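Local coordinates for class II aldolase/adducin domain protein (Pseudomonas syringae pv. phaseolicola 1448A, PDB 3OCR), which is of unconfirmed function but belongs to the class II aldolase/adducin family, whose members include metal-dependent aldolases and the actin-binding adducins, at residues Y42-L47 against R262-S267; I71-L76 against D98-G103; L122-H127 against V197-A202; L143-Q148 against L227-R232; A158-E163 against M185-H190. All coordinates share one frame; numbering follows the deposited sequence.

Contact 1 of 5, residues Y42-L47 against R262-S267; sequences YRLAAL and RELERS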
# COMPACT_ATOMS: atom_id res chain seq x y z
N TYR A 42 18.92 -2.44 11.38
CA TYR A 42 18.47 -1.10 10.96
C TYR A 42 18.06 -1.00 9.48
O TYR A 42 16.98 -0.52 9.18
CB TYR A 42 19.51 -0.03 11.30
CG TYR A 42 19.50 0.46 12.73
CD1 TYR A 42 18.61 1.48 13.12
CD2 TYR A 42 20.40 -0.06 13.69
CE1 TYR A 42 18.61 1.98 14.39
CE2 TYR A 42 20.41 0.44 14.99
CZ TYR A 42 19.49 1.45 15.33
OH TYR A 42 19.44 1.98 16.59
N ARG A 43 18.93 -1.44 8.58
CA ARG A 43 18.63 -1.51 7.15
C ARG A 43 17.48 -2.41 6.74
O ARG A 43 16.77 -2.11 5.78
CB ARG A 43 19.88 -1.97 6.37
CG ARG A 43 21.09 -1.12 6.66
CD ARG A 43 21.10 0.12 5.78
NE ARG A 43 22.40 0.79 5.84
CZ ARG A 43 23.14 1.11 4.78
NH1 ARG A 43 22.72 0.87 3.55
NH2 ARG A 43 24.30 1.71 4.97
N LEU A 44 17.31 -3.54 7.43
CA LEU A 44 16.17 -4.43 7.18
C LEU A 44 14.85 -3.76 7.54
O LEU A 44 13.84 -3.90 6.82
CB LEU A 44 16.31 -5.73 8.00
CG LEU A 44 17.32 -6.74 7.46
CD1 LEU A 44 17.68 -7.78 8.52
CD2 LEU A 44 16.75 -7.42 6.20
N ALA A 45 14.87 -3.01 8.64
CA ALA A 45 13.68 -2.30 9.13
C ALA A 45 13.30 -1.22 8.11
O ALA A 45 12.12 -0.95 7.88
CB ALA A 45 13.94 -1.68 10.50
N ALA A 46 14.33 -0.62 7.49
CA ALA A 46 14.14 0.37 6.46
C ALA A 46 13.56 -0.30 5.22
O ALA A 46 12.56 0.18 4.68
CB ALA A 46 15.46 1.11 6.14
N LEU A 47 14.16 -1.41 4.80
CA LEU A 47 13.64 -2.19 3.67
C LEU A 47 12.19 -2.62 3.89
O LEU A 47 11.37 -2.50 2.99
CB LEU A 47 14.52 -3.42 3.43
CG LEU A 47 14.25 -4.33 2.24
CD1 LEU A 47 14.62 -3.62 0.92
CD2 LEU A 47 15.04 -5.62 2.39
N ARG A 262 20.49 -12.38 3.09
CA ARG A 262 20.59 -12.58 1.64
C ARG A 262 19.72 -11.55 0.90
O ARG A 262 20.16 -11.00 -0.10
CB ARG A 262 20.21 -14.02 1.20
CG ARG A 262 21.13 -15.13 1.71
CD ARG A 262 20.93 -16.48 0.95
NE ARG A 262 19.54 -16.92 0.96
CZ ARG A 262 18.93 -17.56 1.97
NH1 ARG A 262 19.58 -17.90 3.09
NH2 ARG A 262 17.64 -17.87 1.86
N GLU A 263 18.50 -11.30 1.38
CA GLU A 263 17.61 -10.32 0.77
C GLU A 263 18.18 -8.91 0.85
O GLU A 263 18.20 -8.18 -0.14
CB GLU A 263 16.23 -10.33 1.43
CG GLU A 263 15.18 -9.58 0.60
CD GLU A 263 13.85 -9.43 1.31
OE1 GLU A 263 13.54 -10.25 2.21
OE2 GLU A 263 13.12 -8.48 0.98
N LEU A 264 18.63 -8.54 2.05
CA LEU A 264 19.29 -7.26 2.27
C LEU A 264 20.47 -7.05 1.31
O LEU A 264 20.53 -6.02 0.65
CB LEU A 264 19.73 -7.11 3.74
CG LEU A 264 20.49 -5.83 4.12
CD1 LEU A 264 19.69 -4.56 3.78
CD2 LEU A 264 20.89 -5.83 5.57
N GLU A 265 21.38 -8.02 1.22
CA GLU A 265 22.60 -7.93 0.40
C GLU A 265 22.31 -7.68 -1.08
O GLU A 265 23.17 -7.19 -1.83
CB GLU A 265 23.39 -9.24 0.52
CG GLU A 265 23.74 -9.64 1.95
CD GLU A 265 25.21 -9.53 2.25
OE1 GLU A 265 26.01 -9.77 1.34
OE2 GLU A 265 25.56 -9.22 3.41
N ARG A 266 21.09 -8.05 -1.49
CA ARG A 266 20.54 -7.75 -2.81
C ARG A 266 20.53 -6.24 -3.08
O ARG A 266 20.56 -5.83 -4.24
CB ARG A 266 19.12 -8.30 -2.88
CG ARG A 266 18.73 -8.92 -4.20
CD ARG A 266 17.57 -9.89 -4.01
NE ARG A 266 18.01 -11.12 -3.36
CZ ARG A 266 17.20 -12.02 -2.81
NH1 ARG A 266 15.88 -11.85 -2.83
NH2 ARG A 266 17.72 -13.10 -2.24
N SER A 267 20.49 -5.43 -2.02
CA SER A 267 20.58 -3.96 -2.15
C SER A 267 22.00 -3.41 -1.99
O SER A 267 22.20 -2.20 -1.91
CB SER A 267 19.68 -3.26 -1.12
OG SER A 267 18.46 -3.96 -0.91

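Contact 2 of 5, residues I71-L76 against D98-G103; sequences INAFGL and DPTGLG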
# COMPACT_ATOMS: atom_id res chain seq x y z
N ILE A 71 23.88 1.87 19.45
CA ILE A 71 22.65 2.52 19.00
C ILE A 71 22.99 3.45 17.82
O ILE A 71 24.18 3.78 17.59
CB ILE A 71 21.95 3.25 20.19
CG1 ILE A 71 20.52 3.67 19.83
CG2 ILE A 71 22.82 4.41 20.69
CD1 ILE A 71 19.54 3.62 21.01
N ASN A 72 21.97 3.84 17.05
CA ASN A 72 22.17 4.80 15.95
C ASN A 72 22.59 6.18 16.45
O ASN A 72 22.22 6.60 17.56
CB ASN A 72 20.94 4.89 15.01
CG ASN A 72 19.68 5.45 15.70
OD1 ASN A 72 19.29 5.00 16.78
ND2 ASN A 72 19.05 6.42 15.06
N ALA A 73 23.40 6.84 15.64
CA ALA A 73 23.75 8.24 15.83
C ALA A 73 22.52 9.12 15.62
O ALA A 73 21.68 8.84 14.77
CB ALA A 73 24.89 8.66 14.86
N PHE A 74 22.48 10.21 16.39
CA PHE A 74 21.39 11.20 16.42
C PHE A 74 21.14 11.81 15.05
O PHE A 74 22.00 12.50 14.51
CB PHE A 74 21.80 12.34 17.36
CG PHE A 74 20.64 13.14 17.93
CD1 PHE A 74 19.32 12.69 17.83
CD2 PHE A 74 20.89 14.34 18.62
CE1 PHE A 74 18.26 13.42 18.40
CE2 PHE A 74 19.85 15.07 19.20
CZ PHE A 74 18.53 14.61 19.08
N GLY A 75 19.99 11.52 14.47
CA GLY A 75 19.62 12.18 13.21
C GLY A 75 19.89 11.42 11.92
O GLY A 75 19.50 11.88 10.85
N LEU A 76 20.53 10.26 12.00
CA LEU A 76 20.69 9.40 10.82
C LEU A 76 19.45 8.56 10.59
O LEU A 76 18.83 8.11 11.53
CB LEU A 76 21.87 8.46 10.99
CG LEU A 76 23.28 9.04 10.96
CD1 LEU A 76 24.29 7.89 10.73
CD2 LEU A 76 23.42 10.10 9.89
N ASP A 98 32.03 7.32 19.67
CA ASP A 98 31.13 7.87 18.66
C ASP A 98 31.89 8.23 17.40
O ASP A 98 32.40 9.36 17.28
CB ASP A 98 30.39 9.10 19.18
CG ASP A 98 29.46 9.71 18.14
OD1 ASP A 98 29.25 9.10 17.06
OD2 ASP A 98 28.93 10.81 18.41
N PRO A 99 31.95 7.31 16.43
CA PRO A 99 32.69 7.56 15.19
C PRO A 99 32.10 8.69 14.33
O PRO A 99 32.74 9.12 13.38
CB PRO A 99 32.60 6.21 14.44
CG PRO A 99 32.28 5.21 15.50
CD PRO A 99 31.37 5.95 16.44
N THR A 100 30.89 9.16 14.65
CA THR A 100 30.22 10.18 13.82
C THR A 100 30.34 11.61 14.34
O THR A 100 30.20 12.56 13.58
CB THR A 100 28.71 9.90 13.68
OG1 THR A 100 28.04 10.23 14.90
CG2 THR A 100 28.45 8.43 13.34
N GLY A 101 30.57 11.76 15.64
CA GLY A 101 30.53 13.07 16.27
C GLY A 101 29.11 13.64 16.39
O GLY A 101 28.94 14.80 16.76
N LEU A 102 28.11 12.83 16.07
CA LEU A 102 26.70 13.27 16.14
C LEU A 102 26.05 12.96 17.48
O LEU A 102 24.97 13.47 17.78
CB LEU A 102 25.86 12.64 15.03
CG LEU A 102 26.18 12.97 13.56
CD1 LEU A 102 25.42 12.04 12.63
CD2 LEU A 102 25.88 14.43 13.24
N GLY A 103 26.69 12.11 18.27
CA GLY A 103 26.11 11.64 19.52
C GLY A 103 24.84 10.86 19.27
O GLY A 103 24.61 10.36 18.16

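Contact 3 of 5, residues L122-H127 against V197-A202; sequences LQAVLH and VSVEHA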
# COMPACT_ATOMS: atom_id res chain seq x y z
N LEU A 122 18.58 -10.10 27.83
CA LEU A 122 18.21 -9.49 26.55
C LEU A 122 19.40 -8.73 25.97
O LEU A 122 19.80 -7.69 26.50
CB LEU A 122 16.95 -8.64 26.67
CG LEU A 122 15.70 -9.36 27.22
CD1 LEU A 122 14.57 -8.36 27.42
CD2 LEU A 122 15.23 -10.55 26.32
N GLN A 123 19.99 -9.29 24.93
CA GLN A 123 21.15 -8.70 24.28
C GLN A 123 20.73 -7.67 23.22
O GLN A 123 21.58 -6.96 22.66
CB GLN A 123 21.99 -9.79 23.63
CG GLN A 123 22.50 -10.89 24.62
CD GLN A 123 23.41 -10.34 25.68
OE1 GLN A 123 23.09 -10.41 26.87
NE2 GLN A 123 24.55 -9.78 25.27
N ALA A 124 19.44 -7.60 22.93
CA ALA A 124 18.95 -6.64 21.92
C ALA A 124 17.57 -6.19 22.28
O ALA A 124 16.76 -7.00 22.73
CB ALA A 124 18.97 -7.24 20.54
N VAL A 125 17.31 -4.89 22.08
CA VAL A 125 15.98 -4.31 22.37
C VAL A 125 15.58 -3.44 21.18
O VAL A 125 16.29 -2.47 20.84
CB VAL A 125 15.95 -3.50 23.69
CG1 VAL A 125 14.54 -2.88 23.93
CG2 VAL A 125 16.38 -4.39 24.89
N LEU A 126 14.46 -3.79 20.56
CA LEU A 126 13.94 -3.08 19.40
C LEU A 126 12.65 -2.37 19.70
O LEU A 126 11.73 -2.93 20.30
CB LEU A 126 13.67 -4.09 18.29
CG LEU A 126 14.79 -5.10 17.96
CD1 LEU A 126 14.35 -6.06 16.86
CD2 LEU A 126 16.10 -4.43 17.60
N HIS A 127 12.54 -1.13 19.24
CA HIS A 127 11.29 -0.44 19.42
C HIS A 127 10.84 0.17 18.10
O HIS A 127 11.64 0.81 17.42
CB HIS A 127 11.43 0.64 20.50
CG HIS A 127 10.27 1.56 20.56
ND1 HIS A 127 8.97 1.12 20.74
CD2 HIS A 127 10.19 2.91 20.43
CE1 HIS A 127 8.15 2.15 20.73
NE2 HIS A 127 8.87 3.25 20.55
N VAL A 197 17.67 -12.64 22.81
CA VAL A 197 18.95 -13.11 23.34
C VAL A 197 20.05 -12.75 22.33
O VAL A 197 21.24 -12.94 22.60
CB VAL A 197 18.93 -14.63 23.61
CG1 VAL A 197 17.79 -15.00 24.59
CG2 VAL A 197 18.79 -15.42 22.31
N SER A 198 19.62 -12.24 21.18
CA SER A 198 20.54 -11.81 20.12
C SER A 198 19.74 -10.83 19.27
O SER A 198 18.52 -10.75 19.40
CB SER A 198 20.96 -13.01 19.27
OG SER A 198 19.84 -13.57 18.60
N VAL A 199 20.43 -10.10 18.40
CA VAL A 199 19.79 -9.24 17.40
C VAL A 199 18.87 -10.10 16.51
O VAL A 199 17.73 -9.71 16.21
CB VAL A 199 20.86 -8.49 16.54
CG1 VAL A 199 20.21 -7.82 15.32
CG2 VAL A 199 21.61 -7.46 17.40
N GLU A 200 19.34 -11.28 16.13
CA GLU A 200 18.59 -12.19 15.25
C GLU A 200 17.26 -12.61 15.91
O GLU A 200 16.20 -12.59 15.28
CB GLU A 200 19.41 -13.42 14.91
CG GLU A 200 20.80 -13.12 14.29
CD GLU A 200 21.94 -13.13 15.31
OE1 GLU A 200 21.95 -12.28 16.23
OE2 GLU A 200 22.84 -13.98 15.17
N HIS A 201 17.34 -13.00 17.17
CA HIS A 201 16.14 -13.41 17.90
C HIS A 201 15.11 -12.26 18.03
O HIS A 201 13.90 -12.47 17.81
CB HIS A 201 16.55 -13.98 19.27
CG HIS A 201 15.39 -14.38 20.14
ND1 HIS A 201 15.42 -14.27 21.51
CD2 HIS A 201 14.17 -14.87 19.82
CE1 HIS A 201 14.26 -14.68 22.01
NE2 HIS A 201 13.48 -15.04 21.00
N ALA A 202 15.59 -11.07 18.40
CA ALA A 202 14.75 -9.88 18.53
C ALA A 202 14.08 -9.52 17.21
O ALA A 202 12.90 -9.20 17.17
CB ALA A 202 15.58 -8.68 19.10

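Contact 4 of 5, residues L143-Q148 against L227-R232; sequences LLPISQ and LVFPPR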
# COMPACT_ATOMS: atom_id res chain seq x y z
N LEU A 143 -3.72 -7.25 20.79
CA LEU A 143 -3.53 -8.25 19.73
C LEU A 143 -4.46 -9.44 19.93
O LEU A 143 -4.36 -10.16 20.91
CB LEU A 143 -2.07 -8.71 19.67
CG LEU A 143 -1.68 -9.67 18.54
CD1 LEU A 143 -1.56 -8.98 17.18
CD2 LEU A 143 -0.38 -10.41 18.89
N LEU A 144 -5.35 -9.65 18.96
CA LEU A 144 -6.40 -10.66 19.04
C LEU A 144 -5.89 -12.05 18.59
O LEU A 144 -4.99 -12.12 17.74
CB LEU A 144 -7.59 -10.19 18.17
CG LEU A 144 -8.25 -8.84 18.55
CD1 LEU A 144 -9.23 -8.39 17.45
CD2 LEU A 144 -9.01 -8.93 19.86
N PRO A 145 -6.43 -13.14 19.17
CA PRO A 145 -6.00 -14.48 18.73
C PRO A 145 -6.83 -14.99 17.51
O PRO A 145 -7.67 -15.87 17.65
CB PRO A 145 -6.22 -15.33 19.98
CG PRO A 145 -7.40 -14.70 20.68
CD PRO A 145 -7.39 -13.21 20.30
N ILE A 146 -6.61 -14.42 16.34
CA ILE A 146 -7.50 -14.69 15.18
C ILE A 146 -6.75 -15.16 13.94
O ILE A 146 -7.35 -15.33 12.86
CB ILE A 146 -8.42 -13.48 14.83
CG1 ILE A 146 -7.63 -12.16 14.74
CG2 ILE A 146 -9.50 -13.31 15.89
CD1 ILE A 146 -6.89 -11.97 13.44
N SER A 147 -5.46 -15.35 14.08
CA SER A 147 -4.63 -15.83 12.99
C SER A 147 -3.52 -16.70 13.56
O SER A 147 -3.13 -16.56 14.71
CB SER A 147 -4.04 -14.68 12.19
OG SER A 147 -3.05 -13.95 12.93
N GLN A 148 -2.96 -17.60 12.75
CA GLN A 148 -1.81 -18.39 13.21
C GLN A 148 -0.69 -17.47 13.74
O GLN A 148 -0.04 -17.77 14.74
CB GLN A 148 -1.27 -19.25 12.08
CG GLN A 148 -0.07 -20.08 12.49
CD GLN A 148 0.11 -21.28 11.59
OE1 GLN A 148 1.05 -21.32 10.77
NE2 GLN A 148 -0.80 -22.25 11.70
N LEU A 227 -15.29 -11.54 13.64
CA LEU A 227 -14.12 -12.40 13.72
C LEU A 227 -14.44 -13.79 14.24
O LEU A 227 -15.33 -13.95 15.09
CB LEU A 227 -13.04 -11.74 14.59
CG LEU A 227 -12.46 -10.42 14.09
CD1 LEU A 227 -11.55 -9.86 15.14
CD2 LEU A 227 -11.69 -10.61 12.80
N VAL A 228 -13.76 -14.78 13.69
CA VAL A 228 -13.78 -16.14 14.25
C VAL A 228 -12.61 -16.31 15.21
O VAL A 228 -11.44 -16.18 14.82
CB VAL A 228 -13.66 -17.27 13.17
CG1 VAL A 228 -13.62 -18.64 13.83
CG2 VAL A 228 -14.78 -17.22 12.21
N PHE A 229 -12.94 -16.62 16.45
CA PHE A 229 -11.95 -16.93 17.48
C PHE A 229 -11.87 -18.45 17.63
O PHE A 229 -12.85 -19.07 18.11
CB PHE A 229 -12.37 -16.29 18.82
CG PHE A 229 -12.32 -14.78 18.82
CD1 PHE A 229 -11.23 -14.11 19.36
CD2 PHE A 229 -13.37 -14.03 18.27
CE1 PHE A 229 -11.18 -12.71 19.35
CE2 PHE A 229 -13.32 -12.63 18.26
CZ PHE A 229 -12.23 -11.97 18.80
N PRO A 230 -10.74 -19.07 17.23
CA PRO A 230 -10.57 -20.51 17.47
C PRO A 230 -10.73 -20.84 18.95
O PRO A 230 -10.54 -19.96 19.80
CB PRO A 230 -9.11 -20.76 17.03
CG PRO A 230 -8.82 -19.67 16.06
CD PRO A 230 -9.54 -18.48 16.58
N PRO A 231 -11.06 -22.10 19.28
CA PRO A 231 -11.34 -22.45 20.67
C PRO A 231 -10.08 -22.33 21.50
O PRO A 231 -8.96 -22.32 20.96
CB PRO A 231 -11.82 -23.91 20.60
CG PRO A 231 -12.01 -24.21 19.17
CD PRO A 231 -11.13 -23.28 18.40
N ARG A 232 -10.28 -22.18 22.80
CA ARG A 232 -9.19 -22.00 23.76
C ARG A 232 -8.13 -23.11 23.68
O ARG A 232 -6.93 -22.82 23.73
CB ARG A 232 -9.76 -21.87 25.19
CG ARG A 232 -10.54 -20.57 25.42
CD ARG A 232 -9.67 -19.48 26.09
NE ARG A 232 -10.06 -18.11 25.77
CZ ARG A 232 -11.11 -17.45 26.29
NH1 ARG A 232 -11.92 -18.03 27.18
NH2 ARG A 232 -11.35 -16.20 25.91

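Contact 5 of 5, residues A158-E163 against M185-H190; sequences AYHGYE and MILRNH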
# COMPACT_ATOMS: atom_id res chain seq x y z
N ALA A 158 3.53 -8.64 26.80
CA ALA A 158 3.26 -7.72 27.90
C ALA A 158 2.56 -6.47 27.36
O ALA A 158 2.74 -6.11 26.21
CB ALA A 158 4.55 -7.34 28.63
N TYR A 159 1.73 -5.84 28.21
CA TYR A 159 1.19 -4.51 27.88
C TYR A 159 1.62 -3.43 28.88
O TYR A 159 1.69 -3.68 30.11
CB TYR A 159 -0.34 -4.55 27.80
CG TYR A 159 -0.84 -5.32 26.63
CD1 TYR A 159 -0.89 -6.72 26.66
CD2 TYR A 159 -1.24 -4.66 25.46
CE1 TYR A 159 -1.33 -7.44 25.56
CE2 TYR A 159 -1.70 -5.38 24.36
CZ TYR A 159 -1.75 -6.76 24.42
OH TYR A 159 -2.18 -7.46 23.32
N HIS A 160 1.86 -2.23 28.36
CA HIS A 160 2.27 -1.09 29.17
C HIS A 160 1.40 0.12 28.76
O HIS A 160 1.42 0.55 27.60
CB HIS A 160 3.79 -0.82 28.95
CG HIS A 160 4.29 0.42 29.63
ND1 HIS A 160 4.50 0.49 31.00
CD2 HIS A 160 4.64 1.63 29.13
CE1 HIS A 160 4.92 1.70 31.31
NE2 HIS A 160 5.03 2.41 30.19
N GLY A 161 0.60 0.60 29.71
CA GLY A 161 -0.22 1.81 29.56
C GLY A 161 0.58 3.06 29.23
O GLY A 161 1.66 3.26 29.77
N TYR A 162 0.05 3.91 28.35
CA TYR A 162 0.75 5.09 27.87
C TYR A 162 0.86 6.18 28.93
O TYR A 162 -0.15 6.55 29.58
CB TYR A 162 0.06 5.67 26.62
CG TYR A 162 0.91 6.73 25.92
CD1 TYR A 162 2.20 6.43 25.46
CD2 TYR A 162 0.44 8.05 25.76
CE1 TYR A 162 3.00 7.41 24.83
CE2 TYR A 162 1.23 9.03 25.14
CZ TYR A 162 2.50 8.69 24.66
OH TYR A 162 3.26 9.68 24.08
N GLU A 163 2.06 6.73 29.10
CA GLU A 163 2.25 7.79 30.10
C GLU A 163 2.89 9.08 29.56
O GLU A 163 3.11 10.02 30.30
CB GLU A 163 3.03 7.26 31.31
CG GLU A 163 2.41 6.00 31.94
CD GLU A 163 3.05 5.63 33.26
OE1 GLU A 163 3.38 6.55 34.05
OE2 GLU A 163 3.23 4.42 33.52
N MSE A 185 6.51 -6.70 24.08
CA MSE A 185 5.62 -5.77 24.76
C MSE A 185 4.89 -4.87 23.77
O MSE A 185 5.45 -4.37 22.77
CB MSE A 185 6.36 -4.92 25.79
CG MSE A 185 5.40 -4.15 26.79
SE MSE A 185 6.23 -3.71 28.51
CE MSE A 185 7.93 -3.23 27.65
N ILE A 186 3.62 -4.66 24.05
CA ILE A 186 2.89 -3.68 23.30
C ILE A 186 2.81 -2.44 24.19
O ILE A 186 2.25 -2.45 25.31
CB ILE A 186 1.51 -4.23 22.80
CG1 ILE A 186 1.76 -5.29 21.72
CG2 ILE A 186 0.62 -3.11 22.27
CD1 ILE A 186 0.46 -6.02 21.20
N LEU A 187 3.40 -1.36 23.70
CA LEU A 187 3.35 -0.09 24.40
C LEU A 187 2.07 0.59 23.92
O LEU A 187 2.00 1.08 22.81
CB LEU A 187 4.60 0.75 24.06
CG LEU A 187 5.94 0.06 24.33
CD1 LEU A 187 7.07 0.74 23.55
CD2 LEU A 187 6.28 -0.00 25.83
N ARG A 188 1.02 0.55 24.76
CA ARG A 188 -0.27 1.02 24.34
C ARG A 188 -0.20 2.48 23.86
O ARG A 188 0.50 3.31 24.46
CB ARG A 188 -1.32 0.90 25.48
CG ARG A 188 -1.66 -0.51 25.94
CD ARG A 188 -2.89 -0.42 26.84
NE ARG A 188 -3.12 -1.63 27.62
CZ ARG A 188 -3.86 -2.66 27.23
NH1 ARG A 188 -4.44 -2.67 26.03
NH2 ARG A 188 -4.01 -3.70 28.05
N ASN A 189 -0.94 2.74 22.78
CA ASN A 189 -1.01 4.02 22.08
C ASN A 189 0.37 4.50 21.65
O ASN A 189 0.60 5.69 21.56
CB ASN A 189 -1.65 5.09 22.95
CG ASN A 189 -3.01 4.66 23.47
OD1 ASN A 189 -3.12 4.28 24.62
ND2 ASN A 189 -4.05 4.69 22.60
N HIS A 190 1.30 3.59 21.45
CA HIS A 190 2.66 4.09 21.30
C HIS A 190 3.40 3.30 20.25
O HIS A 190 3.95 3.91 19.33
CB HIS A 190 3.36 4.13 22.69
CG HIS A 190 4.78 4.63 22.66
ND1 HIS A 190 5.58 4.67 23.78
CD2 HIS A 190 5.54 5.09 21.64
CE1 HIS A 190 6.76 5.15 23.45
NE2 HIS A 190 6.77 5.40 22.16
O HOH W 1 2.44 2.79 26.32
O HOH W 2 -2.61 3.50 27.41

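Contact 1 of 5, residues Y42-L47 against R262-S267
The apolar part of this contact centres on L264. Its CG stands anti to the backbone N (chi1 178°), and both methyls meet the partner helix. L264 CD1 lies 3.7 Å from R43 CB. L264 CD2 is 4.1 Å from L44 CG and reaches R43 CB at a similar distance. L44 CD2 lies 3.9 Å from L264 CB, the two leucines crossing obliquely. L47 carries the packing one turn on from R43. Its CD2 is 3.7 Å from E263 OE2, a methyl laid against a carboxylate, and its CD1 is 4.3 Å from S267 OG.

This is helix-to-helix packing. Helix 29-47, early in the chain, meets the C-terminal part of helix 251-265, 215 residues further on. L44 also touches W257 and L260 of that helix, and Y271 lies against both R43 and L264.

No hydrogen bond joins the segments. R43 bends at chi2 (-84°), so its head leaves L264 and NE bonds I81 O. E263 OE1 forms a salt bridge with K48. Within its own segment, L264 O takes S267 N at 2.7 Å and, weakly, S267 OG.

Between subunits, R262 forms a salt bridge with E80 of a neighbouring subunit and a hydrogen bond to G75 O there. E263 packs on L77 of the same subunit.

Contact 2 of 5, residues I71-L76 against D98-G103
An Asx turn and an ST turn shape the loop D98-G103, which meets a type II beta turn running from A73 to L76. D98 OD1 starts the first turn. D98 OD1 accepts T100 N from above the carboxylate plane and, 2.7 Å away on its syn lone pair, T100 OG1. D98 OD2 uses its own syn lone pair for G103 N, 2.6 Å away. T100 OG1 sits in the crowded position between backbone N and carbonyl carbon (chi1 74°). From there T100 OG1, the donor to D98, accepts L102 N at 2.9 Å, the ST turn. One carboxylate thus fixes the loop at two points.

The loop so held offers G103 O to the other segment. F74 N donates to G103 O at 2.8 Å and nearly straight (170°), from above the carbonyl plane. A73 CA approaches the same oxygen, G103 O, at 3.3 Å. L102 O lies near the plane of the F74 ring, at its edge, and 3.4 Å from F74 CB. A73 CB rests on T100 OG1. L76 and L102 cross at about a right angle, with L76 CD2 3.9 Å from L102 CD1.

The F74 ring forms a cation-pi pair with R255 of a neighbouring subunit. Within the chain, V87 of strand 87-90 lies against A73 and D98. Helix 22-26 packs on P99.

Contact 3 of 5, residues L122-H127 against V197-A202
L126 leaves strand 124-128 with its CB directed at the helix that starts at V199. L126 CG is anti to the carbonyl carbon (chi1 -48°) and lies 3.8 Å from A202 CB. Beyond it CD1 runs on anti to CA (chi2 178°). L126 CD1 ends over the backbone of the helix, 3.5 Å from A202 O, and also lies 3.7 Å from A202 CB. L126 CG and CD1 thus span A202 from its CB to its O.

A124, two residues back on the same face, is where the two backbones come nearest, opposite V199. Its CB is 3.8 Å from V199 CA and 4.0 Å from A202 CB. The V199 CG2 methyl also touches it. Q123 lies just before the strand, its CG only 3.1 Å from V197 O. Here Q123 and A124 both face G196, a classic beta bulge.

The first turn of the helix is tied down by its own side chains. S198 is the N-cap, and its OG accepts H201 N at 2.9 Å. H201 turns its ring back so that ND1 takes V197 N in the ring plane, at 3.1 Å. ND1 accepts, so H201 is probably neutral with its proton on NE2.

Strand 124-128 runs between strands 58-61 and 191-196 in the mixed sheet. Helix 199-219 lies on the face of A124 and L126, and helix 110-118 takes V125 on the other. V199 also reaches A60 of strand 58-61 and W257 of helix 251-265.

Contact 4 of 5, residues L143-Q148 against L227-R232
L144 O is held by two hydrogen bonds, one from S150 OG and a weak one from I146 N, 3.1 Å from L144 O. The weak bond closes an inverse gamma turn centred on P145. S150 OG also bonds I146 N and S147 OG, so it pins the whole turn just before helix 148-151.

The turn packs on L227 and F229, in the loop before helix 232-243. I146 CG1 takes the crowded position (chi1 48°), which leaves CG2 anti to the carbonyl carbon. That methyl lies over one face of the F229 ring, a CH-pi contact 4.0 Å from I146 CG2 to the F229 centroid and 17° off the normal. P145 CD and L144 CD2 meet the ring at its edge; P145 CD is 3.9 Å from F229 CE1. L144 and L227 cross at about a right angle, with L144 CD1 3.6 Å from L227 CD1. A219 of helix 199-219 touches I146 and L227.

N189 ND2 of a neighbouring subunit bonds I146 O and V228 O, one from each loop. P145 O is buried without a polar partner in the model; it faces P230 CD at 3.4 Å.

Contact 5 of 5, residues A158-E163 against M185-H190
Three backbone hydrogen bonds join the segments in parallel, the third just past strand 184-187. I186 N donates to A158 O at 2.7 Å, nearly along the C=O axis. H160 N reaches I186 O at 3.1 Å, and R188 N reaches H160 O at 2.9 Å.

On one face of the sheet the Y159 ring lies beside I186, its CE2 3.7 Å from I186 CB. R188 extends so that Y159 CD2 lies over the centre of one guanidinium face, with the planes 24° apart. On the other face the selenium of M185, a selenomethionine, sits 3.8 Å from H160 CB. Past the strands, Y162 turns its ring edge to the face of H190, centroids 5.6 Å apart.

Two waters bridge the segments beyond the strands. One donates to H160 O and, at 2.7 Å, to R188 O. The other links Y162 N to N189 OD1.

Further out, Y159 OH bonds L143 N. Y162 OH bonds Q148 of a neighbouring subunit. Helix 169-179 completes the beta-alpha-beta unit and supplies D178 and E171, which bond H160 ND1 and NE2. The H190 ring meets those of H127 and H129, consistent with the zinc-binding histidine trio of class II aldolases.

With a carboxylate on each ring nitrogen, H160 is probably protonated and positively charged.

How the contacts relate
Contact 3 lies nearest the centre of the chain and contact 5 is the most buried. Both belong to the mixed sheet, and they touch where H127 meets L187 and H190. Contact 5 is built on backbone hydrogen bonds; contact 3 is mostly apolar helix-on-strand packing. The other three lie further out; all but contact 3 touch neighbouring subunits. Contacts 2 and 4 both join loops, but 2 is held by polar bonds and 4, like the helix pair of contact 1, is mainly apolar. Contacts 1 and 2 meet at Y42 OH, which bonds N72 N; contacts 4 and 5 meet at L143 and Y159. Across subunits the same pairs meet again, contact 1 with contact 2 and contact 4 with contact 5.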